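Side-chain contacts in flagellin (Burkholderia pseudomallei, PDB 4CFI), which is the protein subunit that polymerises into the filament of the bacterial flagellum and carries epitopes recognised in the immune response: residues V117-S122 with T164-S169; Q137-S142 with Q153-L158. All blocks are in the same frame, centred on the assembly; numbering follows the deposited sequence.

Contacts 1 and 2 lie within the D2 domain and meet on one three-stranded antiparallel sheet, showing how two neighbouring contacts can be joined by one apolar cluster. Contact 1 joins the end of strand 111-119 to helix 160-167; contact 2 joins the adjacent strand 135-142 to the loop leading into that helix, and is nested in the chain between the segments of contact 1. Their centres are about 12 Å apart. Ile138 bridges them: its CD1 lies 3.8 Å from Phe167 CZ, and its CG1 lies 3.9 Å from Val117 CG2. Ile119 CD1 also approaches Ile138 CD1, at 4.1 Å, carrying the apolar packing from one contact into the other.

Contact 1 (V117-S122 with T164-S169); sequences VAIDSS and TAVFGS
Ile119 and Val166 form the tight half of this contact, meeting methyl to methyl with Ile119 CD1 3.8 Å from Val166 CG2. The two side chains pass at a slant, and both residues are buried. Ile119 sends CG1 between its backbone N and carbonyl carbon (chi1 64°), and the extended chain beyond it carries CD1 to the helix. Val166 works with both branches: while CG2 receives Ile119, CG1 sits over the centre of the Phe167 ring, 3.5 Å above its plane. That ring in turn stacks with Phe150, and Leu187 touches Val166 from a neighbouring loop.

The pairing illustrates a helix laid against an antiparallel sheet, here in the D2 domain of flagellin. Strand 111-119 is an outermost strand of the sheet within this chain, and Ile119 is its last residue, hydrogen-bonded through its backbone to Thr135 of the next strand. Helix 160-167 ends close by: Gly168 N still bonds to Thr164 O at 2.9 Å, but Gly168 itself has a positive phi of 81° and turns the chain out of the helix.

Toward solvent the character changes. Ala165 CB comes to 3.3 Å from Ser122 O, a methyl against a carbonyl oxygen, and no hydrogen bond joins the two segments, which bury 126 Å² in all. Polar order on this outer side is kept within the loop instead. Asp120 OD1 accepts from Ser122 N at 2.9 Å, closing an Asx turn; the N-H reaches the oxygen from above the carboxylate plane, and the bond is bent. The same OD1 also takes the N-H of Ala124, while Ser121 O is bonded to Ser159 OG, tying the loop to the residue just before the helix.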
loop_
_atom_site.group_PDB
_atom_site.type_symbol
_atom_site.label_atom_id
_atom_site.label_comp_id
_atom_site.label_asym_id
_atom_site.label_seq_id
_atom_site.Cartn_x
_atom_site.Cartn_y
_atom_site.Cartn_z
ATOM N N VAL A 117 22.289 -11.833 -3.750
ATOM C CA VAL A 117 22.726 -12.092 -5.121
ATOM C C VAL A 117 24.253 -12.201 -5.161
ATOM O O VAL A 117 24.924 -12.024 -4.150
ATOM C CB VAL A 117 22.265 -10.977 -6.098
ATOM C CG1 VAL A 117 20.751 -10.882 -6.102
ATOM C CG2 VAL A 117 22.917 -9.635 -5.785
ATOM N N ALA A 118 24.788 -12.504 -6.340
ATOM C CA ALA A 118 26.236 -12.594 -6.552
ATOM C C ALA A 118 26.541 -12.192 -7.986
ATOM O O ALA A 118 26.560 -13.039 -8.886
ATOM C CB ALA A 118 26.762 -14.000 -6.255
ATOM N N ILE A 119 26.722 -10.890 -8.210
ATOM C CA ILE A 119 26.882 -10.329 -9.542
ATOM C C ILE A 119 27.994 -9.297 -9.583
ATOM O O ILE A 119 28.380 -8.735 -8.549
ATOM C CB ILE A 119 25.562 -9.710 -10.086
ATOM C CG1 ILE A 119 25.120 -8.517 -9.240
ATOM C CG2 ILE A 119 24.471 -10.776 -10.208
ATOM C CD1 ILE A 119 23.806 -7.878 -9.660
ATOM N N ASP A 120 28.510 -9.047 -10.785
ATOM C CA ASP A 120 29.439 -7.957 -10.996
ATOM C C ASP A 120 28.707 -6.648 -11.296
ATOM O O ASP A 120 27.477 -6.570 -11.248
ATOM C CB ASP A 120 30.498 -8.344 -12.063
ATOM C CG ASP A 120 29.968 -8.417 -13.483
ATOM O OD1 ASP A 120 28.855 -7.944 -13.743
ATOM O OD2 ASP A 120 30.700 -8.996 -14.331
ATOM N N SER A 121 29.466 -5.598 -11.590
ATOM C CA SER A 121 28.869 -4.268 -11.765
ATOM C C SER A 121 28.003 -4.157 -13.023
ATOM O O SER A 121 27.240 -3.196 -13.161
ATOM C CB SER A 121 29.956 -3.188 -11.767
ATOM O OG SER A 121 30.851 -3.343 -12.871
ATOM N N SER A 122 28.131 -5.112 -13.943
ATOM C CA SER A 122 27.305 -5.180 -15.146
ATOM C C SER A 122 26.099 -6.112 -15.012
ATOM O O SER A 122 25.340 -6.261 -15.963
ATOM C CB SER A 122 28.128 -5.638 -16.359
ATOM O OG SER A 122 29.195 -4.757 -16.620
ATOM N N THR A 164 19.077 -3.354 -15.990
ATOM C CA THR A 164 18.539 -3.984 -17.188
ATOM C C THR A 164 18.950 -5.456 -17.249
ATOM O O THR A 164 18.144 -6.324 -17.586
ATOM C CB THR A 164 19.038 -3.210 -18.451
ATOM O OG1 THR A 164 18.505 -1.877 -18.392
ATOM C CG2 THR A 164 18.628 -3.916 -19.749
ATOM N N ALA A 165 20.220 -5.719 -16.952
ATOM C CA ALA A 165 20.783 -7.070 -17.086
ATOM C C ALA A 165 20.187 -8.090 -16.128
ATOM O O ALA A 165 20.174 -9.281 -16.427
ATOM C CB ALA A 165 22.291 -7.032 -16.886
ATOM N N VAL A 166 19.732 -7.625 -14.960
ATOM C CA VAL A 166 19.170 -8.499 -13.921
ATOM C C VAL A 166 17.646 -8.561 -14.023
ATOM O O VAL A 166 17.060 -9.645 -13.966
ATOM C CB VAL A 166 19.613 -8.051 -12.494
ATOM C CG1 VAL A 166 18.888 -8.855 -11.414
ATOM C CG2 VAL A 166 21.118 -8.206 -12.370
ATOM N N PHE A 167 16.998 -7.416 -14.189
ATOM C CA PHE A 167 15.550 -7.286 -14.047
ATOM C C PHE A 167 14.805 -7.097 -15.353
ATOM O O PHE A 167 13.571 -7.103 -15.353
ATOM C CB PHE A 167 15.239 -6.154 -13.077
ATOM C CG PHE A 167 15.770 -6.418 -11.688
ATOM C CD1 PHE A 167 15.183 -7.367 -10.882
ATOM C CD2 PHE A 167 16.864 -5.699 -11.189
ATOM C CE1 PHE A 167 15.662 -7.614 -9.600
ATOM C CE2 PHE A 167 17.349 -5.963 -9.921
ATOM C CZ PHE A 167 16.761 -6.912 -9.125
ATOM N N GLY A 168 15.519 -6.942 -16.461
ATOM C CA GLY A 168 14.869 -6.684 -17.740
ATOM C C GLY A 168 14.496 -5.220 -17.912
ATOM O O GLY A 168 14.899 -4.360 -17.126
ATOM N N SER A 169 13.722 -4.936 -18.949
ATOM C CA SER A 169 13.458 -3.555 -19.359
ATOM C C SER A 169 12.080 -3.001 -18.943
ATOM O O SER A 169 11.835 -1.810 -19.167
ATOM C CB SER A 169 13.715 -3.395 -20.861
ATOM O OG SER A 169 15.084 -3.641 -21.168
#

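Contact 2 (Q137-S142 with Q153-L158); sequences QINVVS and QNNQAL
Gln137 and Gln153 make the polar join, with one weak hydrogen bond: Gln137 N points at Gln153 OE1 over 3.5 Å, though nearly straight at 160°. Gln153 reaches back because its CG is flanked by both backbone neighbours of CA (chi1 67°) and the chain then bends sharply, bringing the amide alongside the strand backbone. There OE1 also accepts from Thr136 N, its stronger partner, while NE2 makes a weak bond to Glu134 O, so the amide spans the start of the strand.

Aliphatic packing backs up this pair. The two glutamine side chains cross obliquely, with Gln137 CB 3.9 Å from Gln153 CB. The extended Gln137 chain runs past that carbon, so that its CB, CG and amide all lie close to it; the two amide planes are turned 77° apart.

Strand 135-142 is the middle strand of the three-stranded antiparallel sheet of the D2 domain, and residues 153-158 form the loop that leaves strand 148-152 and leads to helix 160-167. The loop thus passes from one face of the sheet, where Asn155 nears Asn139, to the other, where Leu158 meets Ile138.

Asn139 ND2 and Asn155 ND2 merely come near one another, 3.8 Å apart; both are donors, and no hydrogen bond joins them. OD1 of Asn139 bonds with Thr114 OG1 and its ND2 with Thr151 OG1, on the flanking strands.

Purely apolar contact comes from Leu158, in the conformer described; it is less certain for the second one. Leu158 CD1 lies 4.0 Å from Ile138 CD1 and touches Ile138 CG2 as well, the side chains crossing at about a right angle beside Phe150.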
loop_
_atom_site.group_PDB
_atom_site.type_symbol
_atom_site.label_atom_id
_atom_site.label_comp_id
_atom_site.label_asym_id
_atom_site.label_seq_id
_atom_site.Cartn_x
_atom_site.Cartn_y
_atom_site.Cartn_z
ATOM N N GLN A 137 23.807 -7.885 -2.425
ATOM C CA GLN A 137 22.377 -7.729 -2.119
ATOM C C GLN A 137 21.800 -6.691 -3.049
ATOM O O GLN A 137 22.505 -5.765 -3.450
ATOM C CB GLN A 137 22.133 -7.258 -0.665
ATOM C CG GLN A 137 22.825 -8.106 0.386
ATOM C CD GLN A 137 22.618 -7.633 1.798
ATOM O OE1 GLN A 137 21.983 -6.628 2.042
ATOM N NE2 GLN A 137 23.192 -8.361 2.741
ATOM N N ILE A 138 20.505 -6.830 -3.351
ATOM C CA ILE A 138 19.763 -5.793 -4.053
ATOM C C ILE A 138 18.521 -5.461 -3.242
ATOM O O ILE A 138 17.699 -6.332 -2.954
ATOM C CB ILE A 138 19.362 -6.214 -5.483
ATOM C CG1 ILE A 138 20.620 -6.540 -6.298
ATOM C CG2 ILE A 138 18.514 -5.122 -6.140
ATOM C CD1 ILE A 138 20.299 -7.208 -7.634
ATOM N N ASN A 139 18.379 -4.190 -2.889
ATOM C CA ASN A 139 17.180 -3.663 -2.257
ATOM C C ASN A 139 16.244 -3.170 -3.336
ATOM O O ASN A 139 16.652 -2.402 -4.198
ATOM C CB ASN A 139 17.543 -2.513 -1.338
ATOM C CG ASN A 139 18.626 -2.908 -0.352
ATOM O OD1 ASN A 139 18.438 -3.796 0.490
ATOM N ND2 ASN A 139 19.768 -2.257 -0.454
ATOM N N VAL A 140 14.995 -3.628 -3.289
ATOM C CA VAL A 140 13.971 -3.265 -4.269
ATOM C C VAL A 140 13.031 -2.245 -3.620
ATOM O O VAL A 140 12.406 -2.529 -2.596
ATOM C CB VAL A 140 13.198 -4.511 -4.727
ATOM C CG1 VAL A 140 12.150 -4.148 -5.786
ATOM C CG2 VAL A 140 14.154 -5.566 -5.262
ATOM N N VAL A 141 12.966 -1.068 -4.231
ATOM C CA VAL A 141 12.301 0.089 -3.651
ATOM C C VAL A 141 11.146 0.526 -4.574
ATOM O O VAL A 141 11.305 0.609 -5.787
ATOM C CB VAL A 141 13.326 1.243 -3.462
ATOM C CG1 VAL A 141 12.669 2.452 -2.836
ATOM C CG2 VAL A 141 14.508 0.792 -2.601
ATOM N N SER A 142 9.982 0.789 -4.001
ATOM C CA SER A 142 8.831 1.213 -4.797
ATOM C C SER A 142 9.050 2.591 -5.414
ATOM O O SER A 142 9.759 3.431 -4.844
ATOM C CB SER A 142 7.587 1.269 -3.908
ATOM O OG SER A 142 7.815 2.187 -2.851
ATOM N N GLN A 153 24.065 -3.529 -1.653
ATOM C CA GLN A 153 24.226 -3.804 -0.234
ATOM C C GLN A 153 24.724 -2.594 0.532
ATOM O O GLN A 153 24.588 -2.561 1.764
ATOM C CB GLN A 153 25.180 -4.993 -0.004
ATOM C CG GLN A 153 26.620 -4.758 -0.392
ATOM C CD GLN A 153 26.905 -4.826 -1.873
ATOM O OE1 GLN A 153 26.092 -5.283 -2.674
ATOM N NE2 GLN A 153 28.101 -4.458 -2.244
ATOM N N ASN A 154 25.347 -1.644 -0.167
ATOM C CA ASN A 154 25.810 -0.411 0.456
ATOM C C ASN A 154 24.908 0.782 0.156
ATOM O O ASN A 154 25.308 1.931 0.340
ATOM C CB ASN A 154 27.258 -0.118 0.054
ATOM C CG ASN A 154 28.201 -1.207 0.513
ATOM O OD1 ASN A 154 28.039 -1.768 1.606
ATOM N ND2 ASN A 154 29.129 -1.574 -0.347
ATOM N N ASN A 155 23.684 0.498 -0.273
ATOM C CA ASN A 155 22.678 1.526 -0.535
ATOM C C ASN A 155 23.022 2.438 -1.709
ATOM O O ASN A 155 22.460 3.527 -1.816
ATOM C CB ASN A 155 22.365 2.342 0.730
ATOM C CG ASN A 155 21.950 1.462 1.875
ATOM O OD1 ASN A 155 22.521 1.499 3.004
ATOM N ND2 ASN A 155 20.961 0.655 1.619
ATOM N N GLN A 156 23.883 1.981 -2.619
ATOM C CA GLN A 156 24.189 2.736 -3.847
ATOM C C GLN A 156 23.312 2.222 -4.979
ATOM O O GLN A 156 23.105 1.023 -5.125
ATOM C CB GLN A 156 25.656 2.592 -4.256
ATOM C CG GLN A 156 26.639 2.874 -3.118
ATOM C CD GLN A 156 26.355 4.178 -2.393
ATOM O OE1 GLN A 156 26.083 4.212 -1.164
ATOM N NE2 GLN A 156 26.428 5.253 -3.124
ATOM N N ALA A 157 22.788 3.123 -5.798
ATOM C CA ALA A 157 22.017 2.699 -6.957
ATOM C C ALA A 157 22.811 1.710 -7.800
ATOM O O ALA A 157 24.006 1.876 -8.020
ATOM C CB ALA A 157 21.634 3.909 -7.794
ATOM N N LEU A 158 22.146 0.659 -8.273
ATOM C CA LEU A 158 22.746 -0.195 -9.288
ATOM C C LEU A 158 22.981 0.647 -10.534
ATOM O O LEU A 158 22.264 1.605 -10.779
ATOM C CB LEU A 158 21.835 -1.366 -9.640
ATOM C CG LEU A 158 21.521 -2.359 -8.534
ATOM C CD1 LEU A 158 20.752 -3.539 -9.116
ATOM C CD2 LEU A 158 22.782 -2.848 -7.835
#